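Glucose-6-phosphate dehydrogenase (Trypanosoma cruzi, PDB 5AQ1) catalyses the NADP-dependent oxidation of glucose 6-phosphate to 6-phosphogluconolactone, the step that opens the pentose phosphate pathway and supplies NADPH. Local coordinates at residues 242-247 against 362-367; 344-349 against 498-503; 373-378 against 395-400. One frame throughout, in Å; residues are numbered along the deposited sequence.

Contact 1: residues 242-247 against 362-367. With BG6 (6-O-phosphono-beta-D-glucopyranose), chain F.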
loop_
_atom_site.group_PDB
_atom_site.type_symbol
_atom_site.label_atom_id
_atom_site.label_comp_id
_atom_site.label_asym_id
_atom_site.label_seq_id
_atom_site.Cartn_x
_atom_site.Cartn_y
_atom_site.Cartn_z
ATOM N N CYS B 242 -14.973 -7.204 4.041
ATOM C CA CYS B 242 -16.340 -6.988 4.492
ATOM C C CYS B 242 -16.380 -6.473 5.933
ATOM O O CYS B 242 -15.575 -6.888 6.770
ATOM C CB CYS B 242 -17.124 -8.297 4.394
ATOM S SG CYS B 242 -18.842 -8.162 4.934
ATOM N N VAL B 243 -17.322 -5.573 6.211
ATOM C CA VAL B 243 -17.533 -5.040 7.561
ATOM C C VAL B 243 -18.968 -5.321 8.004
ATOM O O VAL B 243 -19.915 -4.969 7.299
ATOM C CB VAL B 243 -17.272 -3.523 7.618
ATOM C CG1 VAL B 243 -17.606 -2.964 8.995
ATOM C CG2 VAL B 243 -15.826 -3.218 7.259
ATOM N N GLN B 244 -19.120 -5.958 9.163
ATOM C CA GLN B 244 -20.438 -6.283 9.703
ATOM C C GLN B 244 -20.645 -5.604 11.053
ATOM O O GLN B 244 -19.787 -5.684 11.932
ATOM C CB GLN B 244 -20.605 -7.795 9.855
ATOM C CG GLN B 244 -22.052 -8.231 10.048
ATOM C CD GLN B 244 -22.193 -9.703 10.380
ATOM O OE1 GLN B 244 -22.830 -10.454 9.648
ATOM N NE2 GLN B 244 -21.603 -10.118 11.490
ATOM N N ILE B 245 -21.785 -4.932 11.201
ATOM C CA ILE B 245 -22.178 -4.304 12.461
ATOM C C ILE B 245 -23.479 -4.960 12.915
ATOM O O ILE B 245 -24.476 -4.942 12.186
ATOM C CB ILE B 245 -22.369 -2.782 12.299
ATOM C CG1 ILE B 245 -21.068 -2.133 11.807
ATOM C CG2 ILE B 245 -22.784 -2.154 13.621
ATOM C CD1 ILE B 245 -21.223 -0.704 11.330
ATOM N N THR B 246 -23.462 -5.531 14.118
ATOM C CA THR B 246 -24.544 -6.400 14.583
ATOM C C THR B 246 -25.148 -5.959 15.915
ATOM O O THR B 246 -24.433 -5.676 16.871
ATOM C CB THR B 246 -24.038 -7.842 14.737
ATOM O OG1 THR B 246 -23.542 -8.301 13.474
ATOM C CG2 THR B 246 -25.146 -8.769 15.222
ATOM N N PHE B 247 -26.479 -5.929 15.957
ATOM C CA PHE B 247 -27.240 -5.635 17.166
ATOM C C PHE B 247 -28.251 -6.757 17.365
ATOM O O PHE B 247 -29.045 -7.046 16.473
ATOM C CB PHE B 247 -27.942 -4.279 17.022
ATOM C CG PHE B 247 -28.987 -4.005 18.069
ATOM C CD1 PHE B 247 -30.302 -4.417 17.880
ATOM C CD2 PHE B 247 -28.671 -3.309 19.229
ATOM C CE1 PHE B 247 -31.276 -4.158 18.833
ATOM C CE2 PHE B 247 -29.644 -3.050 20.188
ATOM C CZ PHE B 247 -30.946 -3.470 19.987
ATOM N N ILE B 362 -22.404 -4.597 6.096
ATOM C CA ILE B 362 -23.595 -5.299 6.553
ATOM C C ILE B 362 -24.022 -4.734 7.900
ATOM O O ILE B 362 -23.299 -4.859 8.887
ATOM C CB ILE B 362 -23.343 -6.812 6.732
ATOM C CG1 ILE B 362 -22.604 -7.407 5.530
ATOM C CG2 ILE B 362 -24.658 -7.547 6.966
ATOM C CD1 ILE B 362 -23.312 -7.218 4.210
ATOM N N ILE B 363 -25.188 -4.101 7.936
ATOM C CA ILE B 363 -25.764 -3.619 9.186
ATOM C C ILE B 363 -26.920 -4.538 9.534
ATOM O O ILE B 363 -27.843 -4.693 8.733
ATOM C CB ILE B 363 -26.331 -2.187 9.065
ATOM C CG1 ILE B 363 -25.355 -1.247 8.343
ATOM C CG2 ILE B 363 -26.702 -1.649 10.445
ATOM C CD1 ILE B 363 -24.180 -0.798 9.180
ATOM N N ARG B 364 -26.879 -5.158 10.708
ATOM C CA ARG B 364 -28.014 -5.962 11.147
ATOM C C ARG B 364 -28.426 -5.662 12.585
ATOM O O ARG B 364 -27.594 -5.386 13.450
ATOM C CB ARG B 364 -27.753 -7.457 10.938
ATOM C CG ARG B 364 -26.494 -7.983 11.588
ATOM C CD ARG B 364 -26.310 -9.450 11.258
ATOM N NE ARG B 364 -25.320 -10.057 12.139
ATOM C CZ ARG B 364 -25.275 -11.348 12.462
ATOM N NH1 ARG B 364 -26.168 -12.211 11.981
ATOM N NH2 ARG B 364 -24.327 -11.777 13.286
ATOM N N ALA B 365 -29.734 -5.706 12.812
ATOM C CA ALA B 365 -30.317 -5.351 14.092
ATOM C C ALA B 365 -31.639 -6.080 14.249
ATOM O O ALA B 365 -32.478 -6.055 13.348
ATOM C CB ALA B 365 -30.530 -3.846 14.172
ATOM N N GLY B 366 -31.819 -6.741 15.385
ATOM C CA GLY B 366 -33.059 -7.451 15.650
ATOM C C GLY B 366 -33.365 -7.603 17.124
ATOM O O GLY B 366 -32.457 -7.688 17.951
ATOM N N LYS B 367 -34.657 -7.621 17.439
ATOM C CA LYS B 367 -35.143 -7.953 18.772
ATOM C C LYS B 367 -35.742 -9.357 18.724
ATOM O O LYS B 367 -35.981 -9.898 17.640
ATOM C CB LYS B 367 -36.179 -6.923 19.234
ATOM C CG LYS B 367 -35.585 -5.554 19.552
ATOM C CD LYS B 367 -36.653 -4.549 19.966
ATOM C CE LYS B 367 -36.063 -3.177 20.273
ATOM N NZ LYS B 367 -35.584 -3.040 21.678
HETATM C C1 BG6 F . -32.660 2.368 22.800
HETATM C C2 BG6 F . -33.708 1.780 21.856
HETATM O O1 BG6 F . -32.125 3.581 22.254
HETATM O O5 BG6 F . -31.597 1.429 22.984
HETATM C C3 BG6 F . -34.215 0.462 22.420
HETATM O O2 BG6 F . -34.795 2.694 21.683
HETATM C C4 BG6 F . -33.028 -0.464 22.625
HETATM O O3 BG6 F . -35.167 -0.153 21.546
HETATM C C5 BG6 F . -32.026 0.194 23.565
HETATM O O4 BG6 F . -33.482 -1.711 23.154
HETATM C C6 BG6 F . -30.828 -0.715 23.826
HETATM O O6 BG6 F . -29.814 -0.016 24.549
HETATM P P BG6 F . -28.614 -0.832 25.243
HETATM O O1P BG6 F . -28.010 -1.653 24.127
HETATM O O2P BG6 F . -27.684 0.231 25.758
HETATM O O3P BG6 F . -29.310 -1.637 26.315
#
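Arg364 leans toward strand 240-248 and runs alongside Thr246, giving its NE hydrogen to Thr246 OG1 at 2.8 Å, a nearly straight bond (170° at the hydrogen) that lies in the guanidinium plane. CG of Arg364 sits between its own backbone N and carbonyl carbon (chi1 55°), and from there the chain runs extended to NE. The amide of Gln244 crosses the guanidinium obliquely, the two planes 20° apart, with Gln244 OE1 3.5 Å above one face of Arg364 and displaced toward the rim, without a hydrogen bond. Closer to the backbone, Gln244 CG rests on Ile362 CB at 3.8 Å. Gln244, Ile362, Thr246 and Arg364 share one face of two neighbouring parallel strands in the large mixed sheet of the C-terminal domain, which helix 495-504 covers here. Five backbone hydrogen bonds join the strands in alternation, from Ile362 N to Val243 O at 2.8 Å through to Gly366 N to Phe247 O at 3.0 Å; the strands run almost exactly parallel. The other face is apolar and packs on helix 264-282. There Ile245 and Ile363 lie side by side, with Ile245 CD1 3.7 Å from Ile363 CD1. Ala365 CB approaches the Phe247 ring obliquely. Just past the strand end, Lys367 bends at its last torsion to bring NZ within 2.9 Å of both O3 and O4 of the bound glucose 6-phosphate; Glu249, itself hydrogen-bonded to the sugar, forms a salt bridge with the same NZ.

Contact 2: residues 344-349 against 498-503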
loop_
_atom_site.group_PDB
_atom_site.type_symbol
_atom_site.label_atom_id
_atom_site.label_comp_id
_atom_site.label_asym_id
_atom_site.label_seq_id
_atom_site.Cartn_x
_atom_site.Cartn_y
_atom_site.Cartn_z
ATOM N N PHE B 344 -36.783 -6.827 12.858
ATOM C CA PHE B 344 -35.487 -7.332 12.402
ATOM C C PHE B 344 -35.157 -6.760 11.019
ATOM O O PHE B 344 -36.044 -6.617 10.174
ATOM C CB PHE B 344 -35.529 -8.861 12.341
ATOM C CG PHE B 344 -34.276 -9.490 11.793
ATOM C CD1 PHE B 344 -34.097 -9.638 10.421
ATOM C CD2 PHE B 344 -33.285 -9.959 12.645
ATOM C CE1 PHE B 344 -32.947 -10.223 9.915
ATOM C CE2 PHE B 344 -32.132 -10.546 12.141
ATOM C CZ PHE B 344 -31.962 -10.678 10.775
ATOM N N ALA B 345 -33.886 -6.444 10.784
ATOM C CA ALA B 345 -33.456 -5.947 9.479
ATOM C C ALA B 345 -31.968 -6.174 9.231
ATOM O O ALA B 345 -31.147 -5.869 10.094
ATOM C CB ALA B 345 -33.780 -4.469 9.351
ATOM N N VAL B 346 -31.634 -6.721 8.062
ATOM C CA VAL B 346 -30.258 -6.743 7.570
ATOM C C VAL B 346 -30.184 -5.833 6.358
ATOM O O VAL B 346 -30.978 -5.969 5.436
ATOM C CB VAL B 346 -29.799 -8.139 7.103
ATOM C CG1 VAL B 346 -28.314 -8.116 6.765
ATOM C CG2 VAL B 346 -30.073 -9.187 8.161
ATOM N N LEU B 347 -29.226 -4.912 6.367
ATOM C CA LEU B 347 -29.001 -3.989 5.258
ATOM C C LEU B 347 -27.606 -4.204 4.690
ATOM O O LEU B 347 -26.677 -4.498 5.440
ATOM C CB LEU B 347 -29.125 -2.544 5.751
ATOM C CG LEU B 347 -30.502 -1.880 5.732
ATOM C CD1 LEU B 347 -31.588 -2.775 6.296
ATOM C CD2 LEU B 347 -30.445 -0.571 6.499
ATOM N N ARG B 348 -27.466 -4.071 3.370
ATOM C CA ARG B 348 -26.152 -3.947 2.746
ATOM C C ARG B 348 -25.987 -2.521 2.240
ATOM O O ARG B 348 -26.740 -2.071 1.372
ATOM C CB ARG B 348 -25.966 -4.936 1.591
ATOM C CG ARG B 348 -24.628 -4.773 0.872
ATOM C CD ARG B 348 -24.306 -5.923 -0.074
ATOM N NE ARG B 348 -25.100 -5.883 -1.305
ATOM C CZ ARG B 348 -25.922 -6.843 -1.740
ATOM N NH1 ARG B 348 -26.090 -7.981 -1.067
ATOM N NH2 ARG B 348 -26.582 -6.666 -2.879
ATOM N N LEU B 349 -25.002 -1.815 2.786
ATOM C CA LEU B 349 -24.701 -0.451 2.371
ATOM C C LEU B 349 -23.364 -0.390 1.648
ATOM O O LEU B 349 -22.491 -1.237 1.855
ATOM C CB LEU B 349 -24.669 0.481 3.584
ATOM C CG LEU B 349 -25.910 0.465 4.482
ATOM C CD1 LEU B 349 -25.717 1.408 5.657
ATOM C CD2 LEU B 349 -27.168 0.829 3.709
ATOM N N GLN B 498 -29.564 -14.912 6.597
ATOM C CA GLN B 498 -28.233 -15.529 6.546
ATOM C C GLN B 498 -27.732 -15.710 5.120
ATOM O O GLN B 498 -26.550 -15.516 4.847
ATOM C CB GLN B 498 -28.220 -16.882 7.270
ATOM C CG GLN B 498 -28.347 -16.783 8.785
ATOM C CD GLN B 498 -27.251 -15.937 9.421
ATOM O OE1 GLN B 498 -26.134 -15.846 8.902
ATOM N NE2 GLN B 498 -27.570 -15.308 10.551
ATOM N N GLU B 499 -28.631 -16.087 4.217
ATOM C CA GLU B 499 -28.276 -16.232 2.810
ATOM C C GLU B 499 -27.932 -14.872 2.203
ATOM O O GLU B 499 -26.985 -14.759 1.427
ATOM C CB GLU B 499 -29.412 -16.908 2.033
ATOM C CG GLU B 499 -29.128 -17.154 0.553
ATOM C CD GLU B 499 -27.823 -17.894 0.294
ATOM O OE1 GLU B 499 -27.397 -18.710 1.144
ATOM O OE2 GLU B 499 -27.220 -17.661 -0.775
ATOM N N PHE B 500 -28.693 -13.844 2.570
ATOM C CA PHE B 500 -28.401 -12.478 2.133
ATOM C C PHE B 500 -27.022 -12.019 2.610
ATOM O O PHE B 500 -26.283 -11.389 1.855
ATOM C CB PHE B 500 -29.477 -11.508 2.626
ATOM C CG PHE B 500 -29.204 -10.072 2.277
ATOM C CD1 PHE B 500 -29.362 -9.620 0.976
ATOM C CD2 PHE B 500 -28.783 -9.173 3.249
ATOM C CE1 PHE B 500 -29.107 -8.296 0.648
ATOM C CE2 PHE B 500 -28.529 -7.849 2.930
ATOM C CZ PHE B 500 -28.691 -7.410 1.626
ATOM N N ILE B 501 -26.687 -12.335 3.859
ATOM C CA ILE B 501 -25.381 -11.992 4.418
ATOM C C ILE B 501 -24.263 -12.706 3.658
ATOM O O ILE B 501 -23.241 -12.097 3.339
ATOM C CB ILE B 501 -25.302 -12.321 5.929
ATOM C CG1 ILE B 501 -26.176 -11.343 6.719
ATOM C CG2 ILE B 501 -23.865 -12.239 6.437
ATOM C CD1 ILE B 501 -26.446 -11.756 8.152
ATOM N N ARG B 502 -24.469 -13.987 3.363
ATOM C CA ARG B 502 -23.457 -14.791 2.686
ATOM C C ARG B 502 -23.138 -14.249 1.292
ATOM O O ARG B 502 -21.970 -14.052 0.964
ATOM C CB ARG B 502 -23.896 -16.254 2.595
ATOM C CG ARG B 502 -22.782 -17.210 2.187
ATOM C CD ARG B 502 -23.322 -18.566 1.752
ATOM N NE ARG B 502 -24.193 -18.456 0.582
ATOM C CZ ARG B 502 -23.775 -18.237 -0.666
ATOM N NH1 ARG B 502 -22.480 -18.105 -0.949
ATOM N NH2 ARG B 502 -24.665 -18.149 -1.650
ATOM N N ILE B 503 -24.168 -13.991 0.485
ATOM C CA ILE B 503 -23.948 -13.490 -0.876
ATOM C C ILE B 503 -23.433 -12.052 -0.871
ATOM O O ILE B 503 -22.815 -11.613 -1.838
ATOM C CB ILE B 503 -25.202 -13.576 -1.784
ATOM C CG1 ILE B 503 -26.276 -12.556 -1.384
ATOM C CG2 ILE B 503 -25.770 -14.988 -1.806
ATOM C CD1 ILE B 503 -26.820 -11.776 -2.565
#
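Arg348 NH1, hydrogen-bonded to Ser504 OG, also comes 3.5 Å from Phe500 CE1, bringing a charged group and an aromatic ring together between strand and helix. The two flat groups are 24° apart, and NH1 approaches the ring obliquely, so the pair is a close polar-aromatic contact rather than a squarely stacked one. The arginine starts out with CG anti to the backbone N and turns at chi3 (74°), which folds the guanidinium toward the Phe500 ring; NH2 forms a salt bridge with Glu312. Arg348 CB touches the ring as well, 3.7 Å from Phe500 CZ. At the ring's edge, near its plane, Val346 CG1 lies 3.7 Å from Phe500 CD2, and the same methyl meets Ile501 CG1 at 3.9 Å. One valine methyl thus touches two successive helix residues. No hydrogen bond links the two segments directly. The short axes run 14° apart with a closest approach of 9.3 Å, a helix laid nearly along a strand. Helix 495-504 lies along one face of the mixed sheet, where Phe500 also touches Val314 on strand 313-319 and Ile501 touches Arg364 on strand 361-366, while Ala345 and Leu349 of strand 344-349 pack against helix 264-282.

Contact 3: residues 373-378 against 395-400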
loop_
_atom_site.group_PDB
_atom_site.type_symbol
_atom_site.label_atom_id
_atom_site.label_comp_id
_atom_site.label_asym_id
_atom_site.label_seq_id
_atom_site.Cartn_x
_atom_site.Cartn_y
_atom_site.Cartn_z
ATOM N N LEU B 373 -26.374 -8.995 21.962
ATOM C CA LEU B 373 -25.057 -8.754 21.379
ATOM C C LEU B 373 -24.970 -7.410 20.682
ATOM O O LEU B 373 -25.912 -6.976 20.017
ATOM C CB LEU B 373 -24.710 -9.850 20.366
ATOM C CG LEU B 373 -23.344 -9.745 19.674
ATOM C CD1 LEU B 373 -22.206 -9.883 20.677
ATOM C CD2 LEU B 373 -23.218 -10.791 18.581
ATOM N N LEU B 374 -23.829 -6.754 20.863
ATOM C CA LEU B 374 -23.430 -5.633 20.028
ATOM C C LEU B 374 -21.970 -5.847 19.674
ATOM O O LEU B 374 -21.098 -5.728 20.541
ATOM C CB LEU B 374 -23.607 -4.297 20.757
ATOM C CG LEU B 374 -23.183 -3.041 19.986
ATOM C CD1 LEU B 374 -24.074 -2.818 18.774
ATOM C CD2 LEU B 374 -23.215 -1.829 20.900
ATOM N N ASP B 375 -21.696 -6.183 18.416
ATOM C CA ASP B 375 -20.308 -6.325 17.981
ATOM C C ASP B 375 -20.046 -5.777 16.590
ATOM O O ASP B 375 -20.958 -5.589 15.779
ATOM C CB ASP B 375 -19.795 -7.776 18.149
ATOM C CG ASP B 375 -20.329 -8.752 17.094
ATOM O OD1 ASP B 375 -21.100 -8.356 16.195
ATOM O OD2 ASP B 375 -19.956 -9.944 17.173
ATOM N N ILE B 376 -18.769 -5.505 16.352
ATOM C CA ILE B 376 -18.275 -4.997 15.087
ATOM C C ILE B 376 -17.283 -6.029 14.576
ATOM O O ILE B 376 -16.397 -6.455 15.320
ATOM C CB ILE B 376 -17.563 -3.643 15.285
ATOM C CG1 ILE B 376 -18.529 -2.608 15.870
ATOM C CG2 ILE B 376 -16.978 -3.131 13.975
ATOM C CD1 ILE B 376 -17.837 -1.467 16.577
ATOM N N ARG B 377 -17.436 -6.439 13.323
ATOM C CA ARG B 377 -16.526 -7.410 12.724
ATOM C C ARG B 377 -15.912 -6.865 11.438
ATOM O O ARG B 377 -16.610 -6.665 10.447
ATOM C CB ARG B 377 -17.253 -8.729 12.469
ATOM C CG ARG B 377 -17.532 -9.509 13.741
ATOM C CD ARG B 377 -18.599 -10.568 13.536
ATOM N NE ARG B 377 -18.887 -11.294 14.776
ATOM C CZ ARG B 377 -18.137 -12.272 15.283
ATOM N NH1 ARG B 377 -17.027 -12.672 14.673
ATOM N NH2 ARG B 377 -18.501 -12.860 16.412
ATOM N N ILE B 378 -14.604 -6.620 11.476
ATOM C CA ILE B 378 -13.844 -6.208 10.302
ATOM C C ILE B 378 -13.204 -7.458 9.704
ATOM O O ILE B 378 -12.149 -7.908 10.165
ATOM C CB ILE B 378 -12.729 -5.196 10.656
ATOM C CG1 ILE B 378 -13.255 -4.068 11.552
ATOM C CG2 ILE B 378 -12.098 -4.627 9.388
ATOM C CD1 ILE B 378 -14.289 -3.181 10.893
ATOM N N GLU B 395 -10.055 -11.608 11.051
ATOM C CA GLU B 395 -11.192 -10.803 11.459
ATOM C C GLU B 395 -10.867 -10.064 12.748
ATOM O O GLU B 395 -10.446 -10.677 13.726
ATOM C CB GLU B 395 -12.410 -11.703 11.654
ATOM C CG GLU B 395 -13.740 -11.015 11.434
ATOM C CD GLU B 395 -14.909 -11.904 11.804
ATOM O OE1 GLU B 395 -14.911 -12.453 12.925
ATOM O OE2 GLU B 395 -15.827 -12.060 10.980
ATOM N N LEU B 396 -11.019 -8.743 12.732
ATOM C CA LEU B 396 -10.961 -7.964 13.956
ATOM C C LEU B 396 -12.377 -7.878 14.509
ATOM O O LEU B 396 -13.298 -7.459 13.808
ATOM C CB LEU B 396 -10.411 -6.561 13.699
ATOM C CG LEU B 396 -10.271 -5.650 14.927
ATOM C CD1 LEU B 396 -9.293 -6.227 15.941
ATOM C CD2 LEU B 396 -9.841 -4.260 14.486
ATOM N N VAL B 397 -12.541 -8.290 15.759
ATOM C CA VAL B 397 -13.841 -8.280 16.409
ATOM C C VAL B 397 -13.812 -7.326 17.595
ATOM O O VAL B 397 -13.009 -7.501 18.511
ATOM C CB VAL B 397 -14.222 -9.687 16.898
ATOM C CG1 VAL B 397 -15.617 -9.686 17.506
ATOM C CG2 VAL B 397 -14.132 -10.677 15.744
ATOM N N ILE B 398 -14.667 -6.308 17.556
ATOM C CA ILE B 398 -14.884 -5.429 18.699
ATOM C C ILE B 398 -16.272 -5.728 19.252
ATOM O O ILE B 398 -17.271 -5.502 18.568
ATOM C CB ILE B 398 -14.797 -3.944 18.302
ATOM C CG1 ILE B 398 -13.395 -3.610 17.785
ATOM C CG2 ILE B 398 -15.147 -3.046 19.485
ATOM C CD1 ILE B 398 -13.359 -2.397 16.883
ATOM N N ARG B 399 -16.328 -6.261 20.470
ATOM C CA ARG B 399 -17.600 -6.564 21.133
ATOM C C ARG B 399 -17.849 -5.546 22.242
ATOM O O ARG B 399 -17.117 -5.506 23.225
ATOM C CB ARG B 399 -17.591 -7.984 21.713
ATOM C CG ARG B 399 -18.946 -8.425 22.242
ATOM C CD ARG B 399 -18.959 -9.874 22.695
ATOM N NE ARG B 399 -18.085 -10.096 23.846
ATOM C CZ ARG B 399 -17.127 -11.021 23.926
ATOM N NH1 ARG B 399 -16.887 -11.862 22.925
ATOM N NH2 ARG B 399 -16.400 -11.116 25.037
ATOM N N ALA B 400 -18.875 -4.721 22.071
ATOM C CA ALA B 400 -19.190 -3.679 23.044
ATOM C C ALA B 400 -19.990 -4.229 24.216
ATOM O O ALA B 400 -19.869 -3.734 25.335
ATOM C CB ALA B 400 -19.943 -2.541 22.375
#
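An antiparallel strand pair in the mixed sheet of the C-terminal domain carries a salt-bridge network of Asp375, Arg377 and Glu395. With CG anti to the carbonyl carbon (chi1 -73°), Arg377 runs extended from CG to NE past Glu395 and connects the two acids. Its NE lies 3.0 Å from Asp375 OD2, met from above the carboxylate plane, and its NH1 lies 2.8 Å from Glu395 OE1. That second hydrogen bond is weak (125° at the hydrogen), and the guanidinium and carboxylate planes stand 61° apart. Val397 CG1 stands 4.2 Å over the centre of one guanidinium face. Glu395 OE2 has further partners in Tyr506 OH and Gln379 NE2. The backbones pair through Ile376 with Ile398 and Ile378 with Leu396, both hydrogen-bonded pairs; Ile376 N to Ile398 O measures 2.7 Å. Ala400 N to Leu374 O at 2.9 Å extends the pairing, and there Leu374 CD2 rests 3.7 Å from Ala400 CB. Ile376 and Ile398 meet through their CB atoms on the face away from the network. Strand 373-380 is bordered by strand 240-248, and strand 395-401 by strand 405-413, whose Tyr407 touches Arg377 and Val397; helix 264-282 packs on the face bearing Ile376.

All three contacts reach the same mixed sheet, contact 2 by packing a helix on it. Contacts 1 and 2, centres about 8 Å apart, adjoin through neighbouring strands 361-366 and 344-349: Ile363 O is 2.7 Å from Leu347 N, a probable hydrogen bond. Contact 3, about 10 Å from contact 1 between centres, adjoins it through strands 373-380 and 240-248, where Gln244 O and Arg377 N, 2.8 Å apart, probably hydrogen-bond. Contacts 2 and 3 do not touch; their nearest atoms are about 9 Å apart. The substrate lies near the C-terminal ends of strands 240-248 and 361-366: contact 1 binds it through Lys367, and the Leu374 side chain of contact 3 is about 6 Å from it. The Phe247 side chain is about 10 Å from NADPH.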